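Fimbrial subunit type 1 (Actinomyces oris, PDB 3UXF) forms the shaft of type 1 fimbriae as their major subunit, a cell-wall-linked surface pilin built of successive beta-sandwich domains. Local coordinates at residues 228-236 against 302-311; 350-359 against 419-430. One frame throughout, in Å; residues are numbered along the deposited sequence.

Interaction 1 (228-236 against 302-311); sequences RLDKRIKKE and AKFDAAVNLE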
loop_
_atom_site.group_PDB
_atom_site.type_symbol
_atom_site.label_atom_id
_atom_site.label_comp_id
_atom_site.label_asym_id
_atom_site.label_seq_id
_atom_site.Cartn_x
_atom_site.Cartn_y
_atom_site.Cartn_z
ATOM N N ARG A 228 -3.297 8.791 5.969
ATOM C CA ARG A 228 -3.215 10.196 5.584
ATOM C C ARG A 228 -4.327 10.483 4.588
ATOM O O ARG A 228 -4.276 10.038 3.442
ATOM C CB ARG A 228 -1.852 10.542 5.003
ATOM C CG ARG A 228 -1.741 12.046 4.713
ATOM C CD ARG A 228 -0.363 12.389 4.150
ATOM N NE ARG A 228 -0.267 11.945 2.767
ATOM C CZ ARG A 228 0.812 12.118 2.020
ATOM N NH1 ARG A 228 1.888 12.706 2.549
ATOM N NH2 ARG A 228 0.831 11.702 0.762
ATOM N N LEU A 229 -5.322 11.245 5.031
ATOM C CA LEU A 229 -6.548 11.446 4.252
ATOM C C LEU A 229 -6.519 12.760 3.504
ATOM O O LEU A 229 -6.259 13.815 4.069
ATOM C CB LEU A 229 -7.754 11.543 5.184
ATOM C CG LEU A 229 -8.146 10.277 5.952
ATOM C CD1 LEU A 229 -9.115 10.571 7.071
ATOM C CD2 LEU A 229 -8.756 9.293 4.942
ATOM N N ASP A 230 -6.830 12.699 2.219
ATOM C CA ASP A 230 -7.062 13.913 1.470
ATOM C C ASP A 230 -8.188 14.689 2.157
ATOM O O ASP A 230 -9.178 14.117 2.626
ATOM C CB ASP A 230 -7.457 13.497 0.057
ATOM C CG ASP A 230 -7.596 14.672 -0.893
ATOM O OD1 ASP A 230 -8.624 15.374 -0.815
ATOM O OD2 ASP A 230 -6.704 14.875 -1.748
ATOM N N LYS A 231 -8.026 16.006 2.217
ATOM C CA LYS A 231 -9.044 16.815 2.874
ATOM C C LYS A 231 -10.419 16.825 2.217
ATOM O O LYS A 231 -11.399 17.231 2.859
ATOM C CB LYS A 231 -8.552 18.246 3.033
ATOM C CG LYS A 231 -7.403 18.361 3.998
ATOM C CD LYS A 231 -7.416 19.725 4.654
ATOM C CE LYS A 231 -6.412 19.741 5.803
ATOM N NZ LYS A 231 -6.404 21.031 6.539
ATOM N N ARG A 232 -10.549 16.331 0.984
ATOM C CA ARG A 232 -11.872 16.183 0.377
ATOM C C ARG A 232 -12.739 15.045 0.959
ATOM O O ARG A 232 -13.937 15.016 0.728
ATOM C CB ARG A 232 -11.756 16.025 -1.139
ATOM C CG ARG A 232 -11.244 17.234 -1.844
ATOM C CD ARG A 232 -10.858 16.919 -3.296
ATOM N NE ARG A 232 -9.580 16.178 -3.326
ATOM C CZ ARG A 232 -8.861 15.957 -4.433
ATOM N NH1 ARG A 232 -9.287 16.400 -5.612
ATOM N NH2 ARG A 232 -7.709 15.248 -4.374
ATOM N N ILE A 233 -12.137 14.119 1.731
ATOM C CA ILE A 233 -12.864 13.023 2.355
ATOM C C ILE A 233 -13.486 13.504 3.669
ATOM O O ILE A 233 -12.867 14.276 4.393
ATOM C CB ILE A 233 -11.873 11.866 2.626
ATOM C CG1 ILE A 233 -11.432 11.329 1.260
ATOM C CG2 ILE A 233 -12.531 10.779 3.463
ATOM C CD1 ILE A 233 -10.190 10.377 1.320
ATOM N N LYS A 234 -14.696 13.045 3.952
ATOM C CA LYS A 234 -15.364 13.364 5.218
ATOM C C LYS A 234 -14.735 12.518 6.327
ATOM O O LYS A 234 -15.056 11.344 6.498
ATOM C CB LYS A 234 -16.870 13.112 5.117
ATOM C CG LYS A 234 -17.596 14.025 4.151
ATOM C CD LYS A 234 -19.102 13.791 4.282
ATOM C CE LYS A 234 -19.874 14.651 3.283
ATOM N NZ LYS A 234 -19.696 16.076 3.623
ATOM N N LYS A 235 -13.846 13.115 7.108
ATOM C CA LYS A 235 -13.152 12.288 8.098
ATOM C C LYS A 235 -14.030 11.819 9.243
ATOM O O LYS A 235 -13.723 10.838 9.917
ATOM C CB LYS A 235 -11.913 13.009 8.605
ATOM C CG LYS A 235 -12.220 14.103 9.624
ATOM C CD LYS A 235 -10.931 14.749 10.048
ATOM C CE LYS A 235 -10.985 15.403 11.426
ATOM N NZ LYS A 235 -11.775 16.662 11.355
ATOM N N GLU A 236 -15.183 12.471 9.418
ATOM C CA GLU A 236 -16.140 12.098 10.453
ATOM C C GLU A 236 -17.080 10.974 10.020
ATOM O O GLU A 236 -17.943 10.559 10.765
ATOM C CB GLU A 236 -16.965 13.335 10.894
ATOM C CG GLU A 236 -18.126 13.746 9.944
ATOM C CD GLU A 236 -17.693 14.447 8.670
ATOM O OE1 GLU A 236 -16.495 14.752 8.518
ATOM O OE2 GLU A 236 -18.609 14.762 7.879
ATOM N N ALA A 302 -14.776 5.971 2.364
ATOM C CA ALA A 302 -14.572 7.383 2.128
ATOM C C ALA A 302 -15.802 7.993 1.481
ATOM O O ALA A 302 -16.318 7.479 0.500
ATOM C CB ALA A 302 -13.367 7.593 1.238
ATOM N N LYS A 303 -16.268 9.101 2.045
ATOM C CA LYS A 303 -17.461 9.767 1.550
ATOM C C LYS A 303 -17.121 11.193 1.216
ATOM O O LYS A 303 -16.191 11.773 1.802
ATOM C CB LYS A 303 -18.482 9.806 2.680
ATOM C CG LYS A 303 -18.939 8.442 3.205
ATOM C CD LYS A 303 -19.854 7.745 2.265
ATOM C CE LYS A 303 -20.595 6.585 2.963
ATOM N NZ LYS A 303 -19.798 5.327 3.260
ATOM N N PHE A 304 -17.902 11.784 0.309
ATOM C CA PHE A 304 -17.637 13.119 -0.202
ATOM C C PHE A 304 -18.924 13.937 -0.224
ATOM O O PHE A 304 -20.004 13.385 -0.301
ATOM C CB PHE A 304 -17.137 13.041 -1.661
ATOM C CG PHE A 304 -15.922 12.137 -1.822
ATOM C CD1 PHE A 304 -14.659 12.623 -1.591
ATOM C CD2 PHE A 304 -16.107 10.820 -2.216
ATOM C CE1 PHE A 304 -13.533 11.773 -1.719
ATOM C CE2 PHE A 304 -14.989 9.973 -2.357
ATOM C CZ PHE A 304 -13.723 10.459 -2.105
ATOM N N ASP A 305 -18.783 15.255 -0.247
ATOM C CA ASP A 305 -19.919 16.055 -0.711
ATOM C C ASP A 305 -20.101 15.726 -2.185
ATOM O O ASP A 305 -19.103 15.578 -2.916
ATOM C CB ASP A 305 -19.614 17.538 -0.569
ATOM C CG ASP A 305 -19.561 17.978 0.877
ATOM O OD1 ASP A 305 -20.371 17.454 1.688
ATOM O OD2 ASP A 305 -18.715 18.841 1.196
ATOM N N ALA A 306 -21.344 15.661 -2.628
ATOM C CA ALA A 306 -21.620 15.333 -4.019
ATOM C C ALA A 306 -20.852 16.200 -4.993
ATOM O O ALA A 306 -20.348 15.669 -5.988
ATOM C CB ALA A 306 -23.123 15.393 -4.312
ATOM N N ALA A 307 -20.724 17.501 -4.733
ATOM C CA ALA A 307 -20.073 18.364 -5.711
ATOM C C ALA A 307 -18.582 18.506 -5.529
ATOM O O ALA A 307 -17.983 19.449 -6.041
ATOM C CB ALA A 307 -20.747 19.744 -5.724
ATOM N N VAL A 308 -17.968 17.532 -4.826
ATOM C CA VAL A 308 -16.533 17.578 -4.568
ATOM C C VAL A 308 -15.719 17.792 -5.832
ATOM O O VAL A 308 -16.012 17.209 -6.866
ATOM C CB VAL A 308 -16.065 16.276 -3.902
ATOM C CG1 VAL A 308 -16.402 15.047 -4.765
ATOM C CG2 VAL A 308 -14.573 16.312 -3.587
ATOM N N ASN A 309 -14.689 18.625 -5.747
ATOM C CA ASN A 309 -13.836 18.817 -6.895
ATOM C C ASN A 309 -12.783 17.734 -6.899
ATOM O O ASN A 309 -11.717 17.890 -6.327
ATOM C CB ASN A 309 -13.203 20.187 -6.859
ATOM C CG ASN A 309 -12.308 20.432 -8.048
ATOM O OD1 ASN A 309 -12.040 19.535 -8.846
ATOM N ND2 ASN A 309 -11.827 21.658 -8.167
ATOM N N LEU A 310 -13.107 16.620 -7.541
ATOM C CA LEU A 310 -12.192 15.487 -7.624
ATOM C C LEU A 310 -11.359 15.462 -8.894
ATOM O O LEU A 310 -10.678 14.457 -9.166
ATOM C CB LEU A 310 -12.979 14.154 -7.516
ATOM C CG LEU A 310 -13.290 13.600 -6.122
ATOM C CD1 LEU A 310 -14.099 12.289 -6.189
ATOM C CD2 LEU A 310 -12.073 13.346 -5.275
ATOM N N GLU A 311 -11.366 16.542 -9.686
ATOM C CA GLU A 311 -10.579 16.551 -10.911
ATOM C C GLU A 311 -9.122 16.214 -10.646
ATOM O O GLU A 311 -8.496 16.802 -9.776
ATOM C CB GLU A 311 -10.688 17.910 -11.630
ATOM C CG GLU A 311 -10.233 17.818 -13.089
ATOM C CD GLU A 311 -10.381 19.130 -13.870
ATOM O OE1 GLU A 311 -10.717 20.183 -13.280
ATOM O OE2 GLU A 311 -10.102 19.095 -15.081
HETATM O O HOH W 1 -7.087 16.200 -7.519
HETATM O O HOH W 2 -16.047 16.375 -0.183
HETATM O O HOH W 3 -15.578 9.414 4.689
HETATM O O HOH W 4 -16.650 17.435 2.685
#

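Interaction 2 (350-359 against 419-430); sequences LSKYGKVILT and TVEINYLRANDY. Unlike the reference sequence in segment 350-359: Ile-357 (reference Val).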
loop_
_atom_site.group_PDB
_atom_site.type_symbol
_atom_site.label_atom_id
_atom_site.label_comp_id
_atom_site.label_asym_id
_atom_site.label_seq_id
_atom_site.Cartn_x
_atom_site.Cartn_y
_atom_site.Cartn_z
ATOM N N LEU A 350 -4.076 5.676 -6.130
ATOM C CA LEU A 350 -4.717 6.808 -6.794
ATOM C C LEU A 350 -6.054 6.438 -7.394
ATOM O O LEU A 350 -6.258 5.295 -7.849
ATOM C CB LEU A 350 -3.862 7.300 -7.959
ATOM C CG LEU A 350 -2.424 7.672 -7.602
ATOM C CD1 LEU A 350 -1.708 8.160 -8.853
ATOM C CD2 LEU A 350 -2.378 8.726 -6.527
ATOM N N SER A 351 -6.964 7.409 -7.363
ATOM C CA SER A 351 -8.183 7.445 -8.192
ATOM C C SER A 351 -8.061 8.676 -9.098
ATOM O O SER A 351 -7.587 9.732 -8.662
ATOM C CB SER A 351 -9.434 7.582 -7.317
ATOM O OG SER A 351 -9.559 6.514 -6.397
ATOM N N LYS A 352 -8.453 8.526 -10.366
ATOM C CA LYS A 352 -8.261 9.609 -11.349
ATOM C C LYS A 352 -9.591 9.976 -12.002
ATOM O O LYS A 352 -10.216 9.146 -12.651
ATOM C CB LYS A 352 -7.219 9.192 -12.397
ATOM C CG LYS A 352 -5.872 8.876 -11.799
ATOM C CD LYS A 352 -4.932 8.368 -12.903
ATOM C CE LYS A 352 -3.569 8.012 -12.316
ATOM N NZ LYS A 352 -2.700 9.225 -12.167
ATOM N N TYR A 353 -10.010 11.228 -11.830
ATOM C CA TYR A 353 -11.293 11.727 -12.331
ATOM C C TYR A 353 -11.048 12.861 -13.304
ATOM O O TYR A 353 -10.215 13.745 -13.055
ATOM C CB TYR A 353 -12.168 12.246 -11.154
ATOM C CG TYR A 353 -12.814 11.166 -10.327
ATOM C CD1 TYR A 353 -12.151 10.595 -9.239
ATOM C CD2 TYR A 353 -14.071 10.672 -10.660
ATOM C CE1 TYR A 353 -12.731 9.568 -8.494
ATOM C CE2 TYR A 353 -14.666 9.664 -9.925
ATOM C CZ TYR A 353 -13.999 9.113 -8.846
ATOM O OH TYR A 353 -14.575 8.124 -8.085
ATOM N N GLY A 354 -11.773 12.832 -14.420
ATOM C CA GLY A 354 -11.594 13.854 -15.445
ATOM C C GLY A 354 -12.840 14.674 -15.736
ATOM O O GLY A 354 -13.974 14.237 -15.565
ATOM N N LYS A 355 -12.615 15.899 -16.184
ATOM C CA LYS A 355 -13.684 16.763 -16.689
ATOM C C LYS A 355 -13.994 16.406 -18.121
ATOM O O LYS A 355 -13.072 16.119 -18.882
ATOM C CB LYS A 355 -13.169 18.205 -16.641
ATOM C CG LYS A 355 -14.109 19.201 -17.337
ATOM C CD LYS A 355 -13.589 20.675 -17.286
ATOM C CE LYS A 355 -13.143 21.077 -15.885
ATOM N NZ LYS A 355 -14.305 21.401 -15.020
ATOM N N VAL A 356 -15.274 16.408 -18.501
ATOM C CA VAL A 356 -15.653 16.284 -19.897
ATOM C C VAL A 356 -16.272 17.604 -20.310
ATOM O O VAL A 356 -17.136 18.124 -19.607
ATOM C CB VAL A 356 -16.697 15.166 -20.086
ATOM C CG1 VAL A 356 -17.210 15.153 -21.498
ATOM C CG2 VAL A 356 -16.054 13.801 -19.700
ATOM N N ILE A 357 -15.822 18.172 -21.426
ATOM C CA ILE A 357 -16.513 19.347 -21.978
ATOM C C ILE A 357 -17.270 18.894 -23.212
ATOM O O ILE A 357 -16.644 18.421 -24.170
ATOM C CB ILE A 357 -15.546 20.485 -22.351
ATOM C CG1 ILE A 357 -14.823 20.975 -21.106
ATOM C CG2 ILE A 357 -16.330 21.649 -22.915
ATOM C CD1 ILE A 357 -13.651 21.956 -21.400
ATOM N N LEU A 358 -18.601 18.996 -23.180
ATOM C CA LEU A 358 -19.424 18.550 -24.289
ATOM C C LEU A 358 -19.758 19.788 -25.108
ATOM O O LEU A 358 -20.343 20.738 -24.577
ATOM C CB LEU A 358 -20.682 17.894 -23.719
ATOM C CG LEU A 358 -21.658 17.186 -24.663
ATOM C CD1 LEU A 358 -22.689 16.412 -23.813
ATOM C CD2 LEU A 358 -22.386 18.159 -25.562
ATOM N N THR A 359 -19.384 19.777 -26.389
ATOM C CA THR A 359 -19.793 20.836 -27.318
ATOM C C THR A 359 -20.866 20.312 -28.254
ATOM O O THR A 359 -20.699 19.268 -28.899
ATOM C CB THR A 359 -18.623 21.317 -28.173
ATOM O OG1 THR A 359 -17.646 21.907 -27.311
ATOM C CG2 THR A 359 -19.088 22.372 -29.216
ATOM N N THR A 419 -22.427 24.552 -24.914
ATOM C CA THR A 419 -21.528 23.609 -24.224
ATOM C C THR A 419 -22.047 23.252 -22.850
ATOM O O THR A 419 -22.863 23.962 -22.266
ATOM C CB THR A 419 -20.126 24.199 -24.047
ATOM O OG1 THR A 419 -20.219 25.321 -23.160
ATOM C CG2 THR A 419 -19.550 24.629 -25.378
ATOM N N VAL A 420 -21.557 22.148 -22.302
ATOM C CA VAL A 420 -21.834 21.850 -20.897
ATOM C C VAL A 420 -20.673 21.035 -20.374
ATOM O O VAL A 420 -20.096 20.231 -21.114
ATOM C CB VAL A 420 -23.178 21.105 -20.663
ATOM C CG1 VAL A 420 -23.204 19.740 -21.351
ATOM C CG2 VAL A 420 -23.480 20.956 -19.164
ATOM N N GLU A 421 -20.311 21.264 -19.120
ATOM C CA GLU A 421 -19.270 20.433 -18.491
ATOM C C GLU A 421 -19.912 19.306 -17.717
ATOM O O GLU A 421 -20.932 19.494 -17.035
ATOM C CB GLU A 421 -18.393 21.257 -17.548
ATOM C CG GLU A 421 -17.670 22.353 -18.282
ATOM C CD GLU A 421 -16.593 23.035 -17.473
ATOM O OE1 GLU A 421 -16.530 22.847 -16.241
ATOM O OE2 GLU A 421 -15.792 23.754 -18.105
ATOM N N ILE A 422 -19.316 18.123 -17.837
ATOM C CA ILE A 422 -19.746 16.971 -17.059
ATOM C C ILE A 422 -18.590 16.683 -16.096
ATOM O O ILE A 422 -17.525 16.168 -16.490
ATOM C CB ILE A 422 -20.045 15.779 -17.965
ATOM C CG1 ILE A 422 -21.167 16.167 -18.955
ATOM C CG2 ILE A 422 -20.444 14.584 -17.118
ATOM C CD1 ILE A 422 -21.474 15.104 -19.964
ATOM N N ASN A 423 -18.784 17.072 -14.833
ATOM C CA ASN A 423 -17.721 17.022 -13.836
ATOM C C ASN A 423 -18.111 16.128 -12.688
ATOM O O ASN A 423 -19.059 16.480 -11.983
ATOM C CB ASN A 423 -17.530 18.412 -13.217
ATOM C CG ASN A 423 -17.103 19.469 -14.226
ATOM O OD1 ASN A 423 -16.372 19.166 -15.187
ATOM N ND2 ASN A 423 -17.523 20.689 -14.011
ATOM N N TYR A 424 -17.427 15.014 -12.423
ATOM C CA TYR A 424 -16.282 14.510 -13.166
ATOM C C TYR A 424 -16.449 12.997 -13.275
ATOM O O TYR A 424 -17.166 12.397 -12.482
ATOM C CB TYR A 424 -14.989 14.813 -12.410
ATOM C CG TYR A 424 -14.829 16.263 -12.025
ATOM C CD1 TYR A 424 -14.184 17.153 -12.865
ATOM C CD2 TYR A 424 -15.326 16.742 -10.822
ATOM C CE1 TYR A 424 -14.037 18.475 -12.525
ATOM C CE2 TYR A 424 -15.186 18.071 -10.474
ATOM C CZ TYR A 424 -14.539 18.932 -11.332
ATOM O OH TYR A 424 -14.388 20.255 -11.002
ATOM N N LEU A 425 -15.779 12.387 -14.248
ATOM C CA LEU A 425 -15.877 10.948 -14.460
ATOM C C LEU A 425 -14.542 10.241 -14.249
ATOM O O LEU A 425 -13.505 10.720 -14.689
ATOM C CB LEU A 425 -16.389 10.655 -15.871
ATOM C CG LEU A 425 -17.893 10.811 -16.096
ATOM C CD1 LEU A 425 -18.193 11.036 -17.567
ATOM C CD2 LEU A 425 -18.636 9.599 -15.574
ATOM N N ARG A 426 -14.585 9.098 -13.575
ATOM C CA ARG A 426 -13.383 8.311 -13.333
ATOM C C ARG A 426 -12.856 7.766 -14.653
ATOM O O ARG A 426 -13.629 7.355 -15.508
ATOM C CB ARG A 426 -13.679 7.155 -12.376
ATOM C CG ARG A 426 -12.524 6.791 -11.447
ATOM C CD ARG A 426 -12.493 5.294 -11.161
ATOM N NE ARG A 426 -12.479 4.543 -12.409
ATOM C CZ ARG A 426 -13.478 3.785 -12.839
ATOM N NH1 ARG A 426 -14.575 3.645 -12.108
ATOM N NH2 ARG A 426 -13.378 3.164 -14.004
ATOM N N ALA A 427 -11.537 7.764 -14.812
ATOM C CA ALA A 427 -10.926 7.278 -16.040
ATOM C C ALA A 427 -11.356 5.848 -16.336
ATOM O O ALA A 427 -11.414 5.018 -15.437
ATOM C CB ALA A 427 -9.413 7.362 -15.941
ATOM N N ASN A 428 -11.656 5.565 -17.599
ATOM C CA ASN A 428 -12.035 4.218 -18.002
ATOM C C ASN A 428 -10.849 3.271 -17.927
ATOM O O ASN A 428 -11.013 2.067 -17.756
ATOM C CB ASN A 428 -12.583 4.206 -19.431
ATOM C CG ASN A 428 -13.845 5.028 -19.583
ATOM O OD1 ASN A 428 -13.797 6.176 -20.008
ATOM N ND2 ASN A 428 -14.981 4.435 -19.241
ATOM N N ASP A 429 -9.652 3.826 -18.068
ATOM C CA ASP A 429 -8.440 3.016 -18.104
ATOM C C ASP A 429 -7.613 3.049 -16.822
ATOM O O ASP A 429 -6.454 2.658 -16.823
ATOM C CB ASP A 429 -7.570 3.406 -19.301
ATOM C CG ASP A 429 -7.052 4.826 -19.209
ATOM O OD1 ASP A 429 -7.517 5.579 -18.332
ATOM O OD2 ASP A 429 -6.178 5.188 -20.018
ATOM N N TYR A 430 -8.210 3.510 -15.733
ATOM C CA TYR A 430 -7.539 3.519 -14.443
ATOM C C TYR A 430 -8.610 3.315 -13.392
ATOM O O TYR A 430 -9.446 4.180 -13.168
ATOM C CB TYR A 430 -6.781 4.826 -14.211
ATOM C CG TYR A 430 -5.628 4.708 -13.235
ATOM C CD1 TYR A 430 -4.316 4.692 -13.679
ATOM C CD2 TYR A 430 -5.855 4.621 -11.869
ATOM C CE1 TYR A 430 -3.263 4.591 -12.794
ATOM C CE2 TYR A 430 -4.807 4.522 -10.974
ATOM C CZ TYR A 430 -3.512 4.506 -11.443
ATOM O OH TYR A 430 -2.464 4.405 -10.560
HETATM O O HOH W 5 -2.647 3.881 -7.868
HETATM O O HOH W 6 -9.132 5.846 -11.085
HETATM O O HOH W 7 -13.574 22.332 -12.419
#

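Interaction 1 (228-236 against 302-311)
Ile-233 and Phe-304 lie side by side and point the same way, with Ile-233 CG1 3.7 Å from Phe-304 CE1, and they form the dense end of this contact. With CG1 beside the backbone N (chi1 -67°), the isoleucine CG2 is left pointing at Ala-302 CB, 4.0 Å off. Tyr-203 and Ile-201 of strand 201-208 close over this apolar cluster. Just beside it the backbone of Lys-234 donates to Lys-303 O at 2.9 Å, a nearly straight bond. The two loops follow inner strands of the two sheets of the middle beta sandwich: 228-236 leaves strand 224-229 through a type I turn, and 302-311 crosses from strand 295-302 to strand 312-321. Toward solvent the packing gives way to charge and water. Lys-234 bends at its last torsion, which brings NZ to a salt bridge with Asp-305 OD1 that, at 2.5 Å, is modelled doubtfully short, while a water bridges Arg-232 O and Asp-305 N. Arg-232 is held by more bonds. Its NE and NH2 grip Asp-230 side-on, NE lying 2.8 Å from OD1; NH2 also bonds Asp-313 O, and NH1 reaches Asn-309 O at 2.9 Å, in the guanidinium plane and on a carbonyl lone pair. Leu-310 CD2 sits over one guanidinium face, toward its rim, and Val-308 CG2 crosses the aliphatic stem, 3.7 Å from Arg-232 CB.

Interaction 2 (350-359 against 419-430)
Thr-419 starts the walk beside Thr-359, its CG2 3.8 Å from Thr-359 OG1, where strand 419-426 runs antiparallel to strand 344-362 in the prealbumin-like domain. Val-420 pairs with Leu-358 through two backbone bonds, and its CG1 rests 3.9 Å from Leu-358 CB on the face that also carries Ile-422, Val-356 and Leu-425; Leu-447 of strand 444-451 packs against Ile-422 and Leu-358. On the other face Glu-421 and Asn-423 receive Lys-355. The lysine CG is anti to the backbone N (chi1 171°), and bends at chi3 and chi4 bring NZ to Glu-421 OE1 at 2.9 Å, above the carboxylate plane. It also meets Asn-423 OD1 from above the amide plane, while Asn-423 ND2 donates to the anti lone pair of that same OE1, so one oxygen takes two donors. A cis peptide precedes Tyr-424, whose ring edge faces Gly-354 O. Leu-425 pairs with Gly-354, its carbonyl accepting from Gly-354 N at 2.7 Å. Arg-426 lays CG over a face of the Tyr-353 ring, 3.9 Å from its centroid, and Ala-427 N bonds Lys-352 O. Past a type I turn, Tyr-430 lies flat beneath Lys-352, whose NZ is salt-bridged to Glu-473 and Asp-313; Lys-352 CE stands over the middle of the ring, 3.5 Å from its centroid.

The pair illustrates how position in a fold sets the chemistry of a contact. Interaction 1 joins two loops of the middle domain and mixes a small buried cluster with ionic and water-mediated links; interaction 2 is a strand ladder, burying roughly twice the surface, with backbone bonds along most of its length and an apolar face turned to the core. Both reach one sheet, because strand 344-362 pairs with strand 312-321, which follows directly on 302-311. Their centres lie about 17 Å apart, yet they touch: Asn-309 OD1 lies 3.3 Å from Tyr-424 OH, a probable hydrogen bond, and Leu-310 O packs on Tyr-353 CB, bringing the loop against the C-terminal domain.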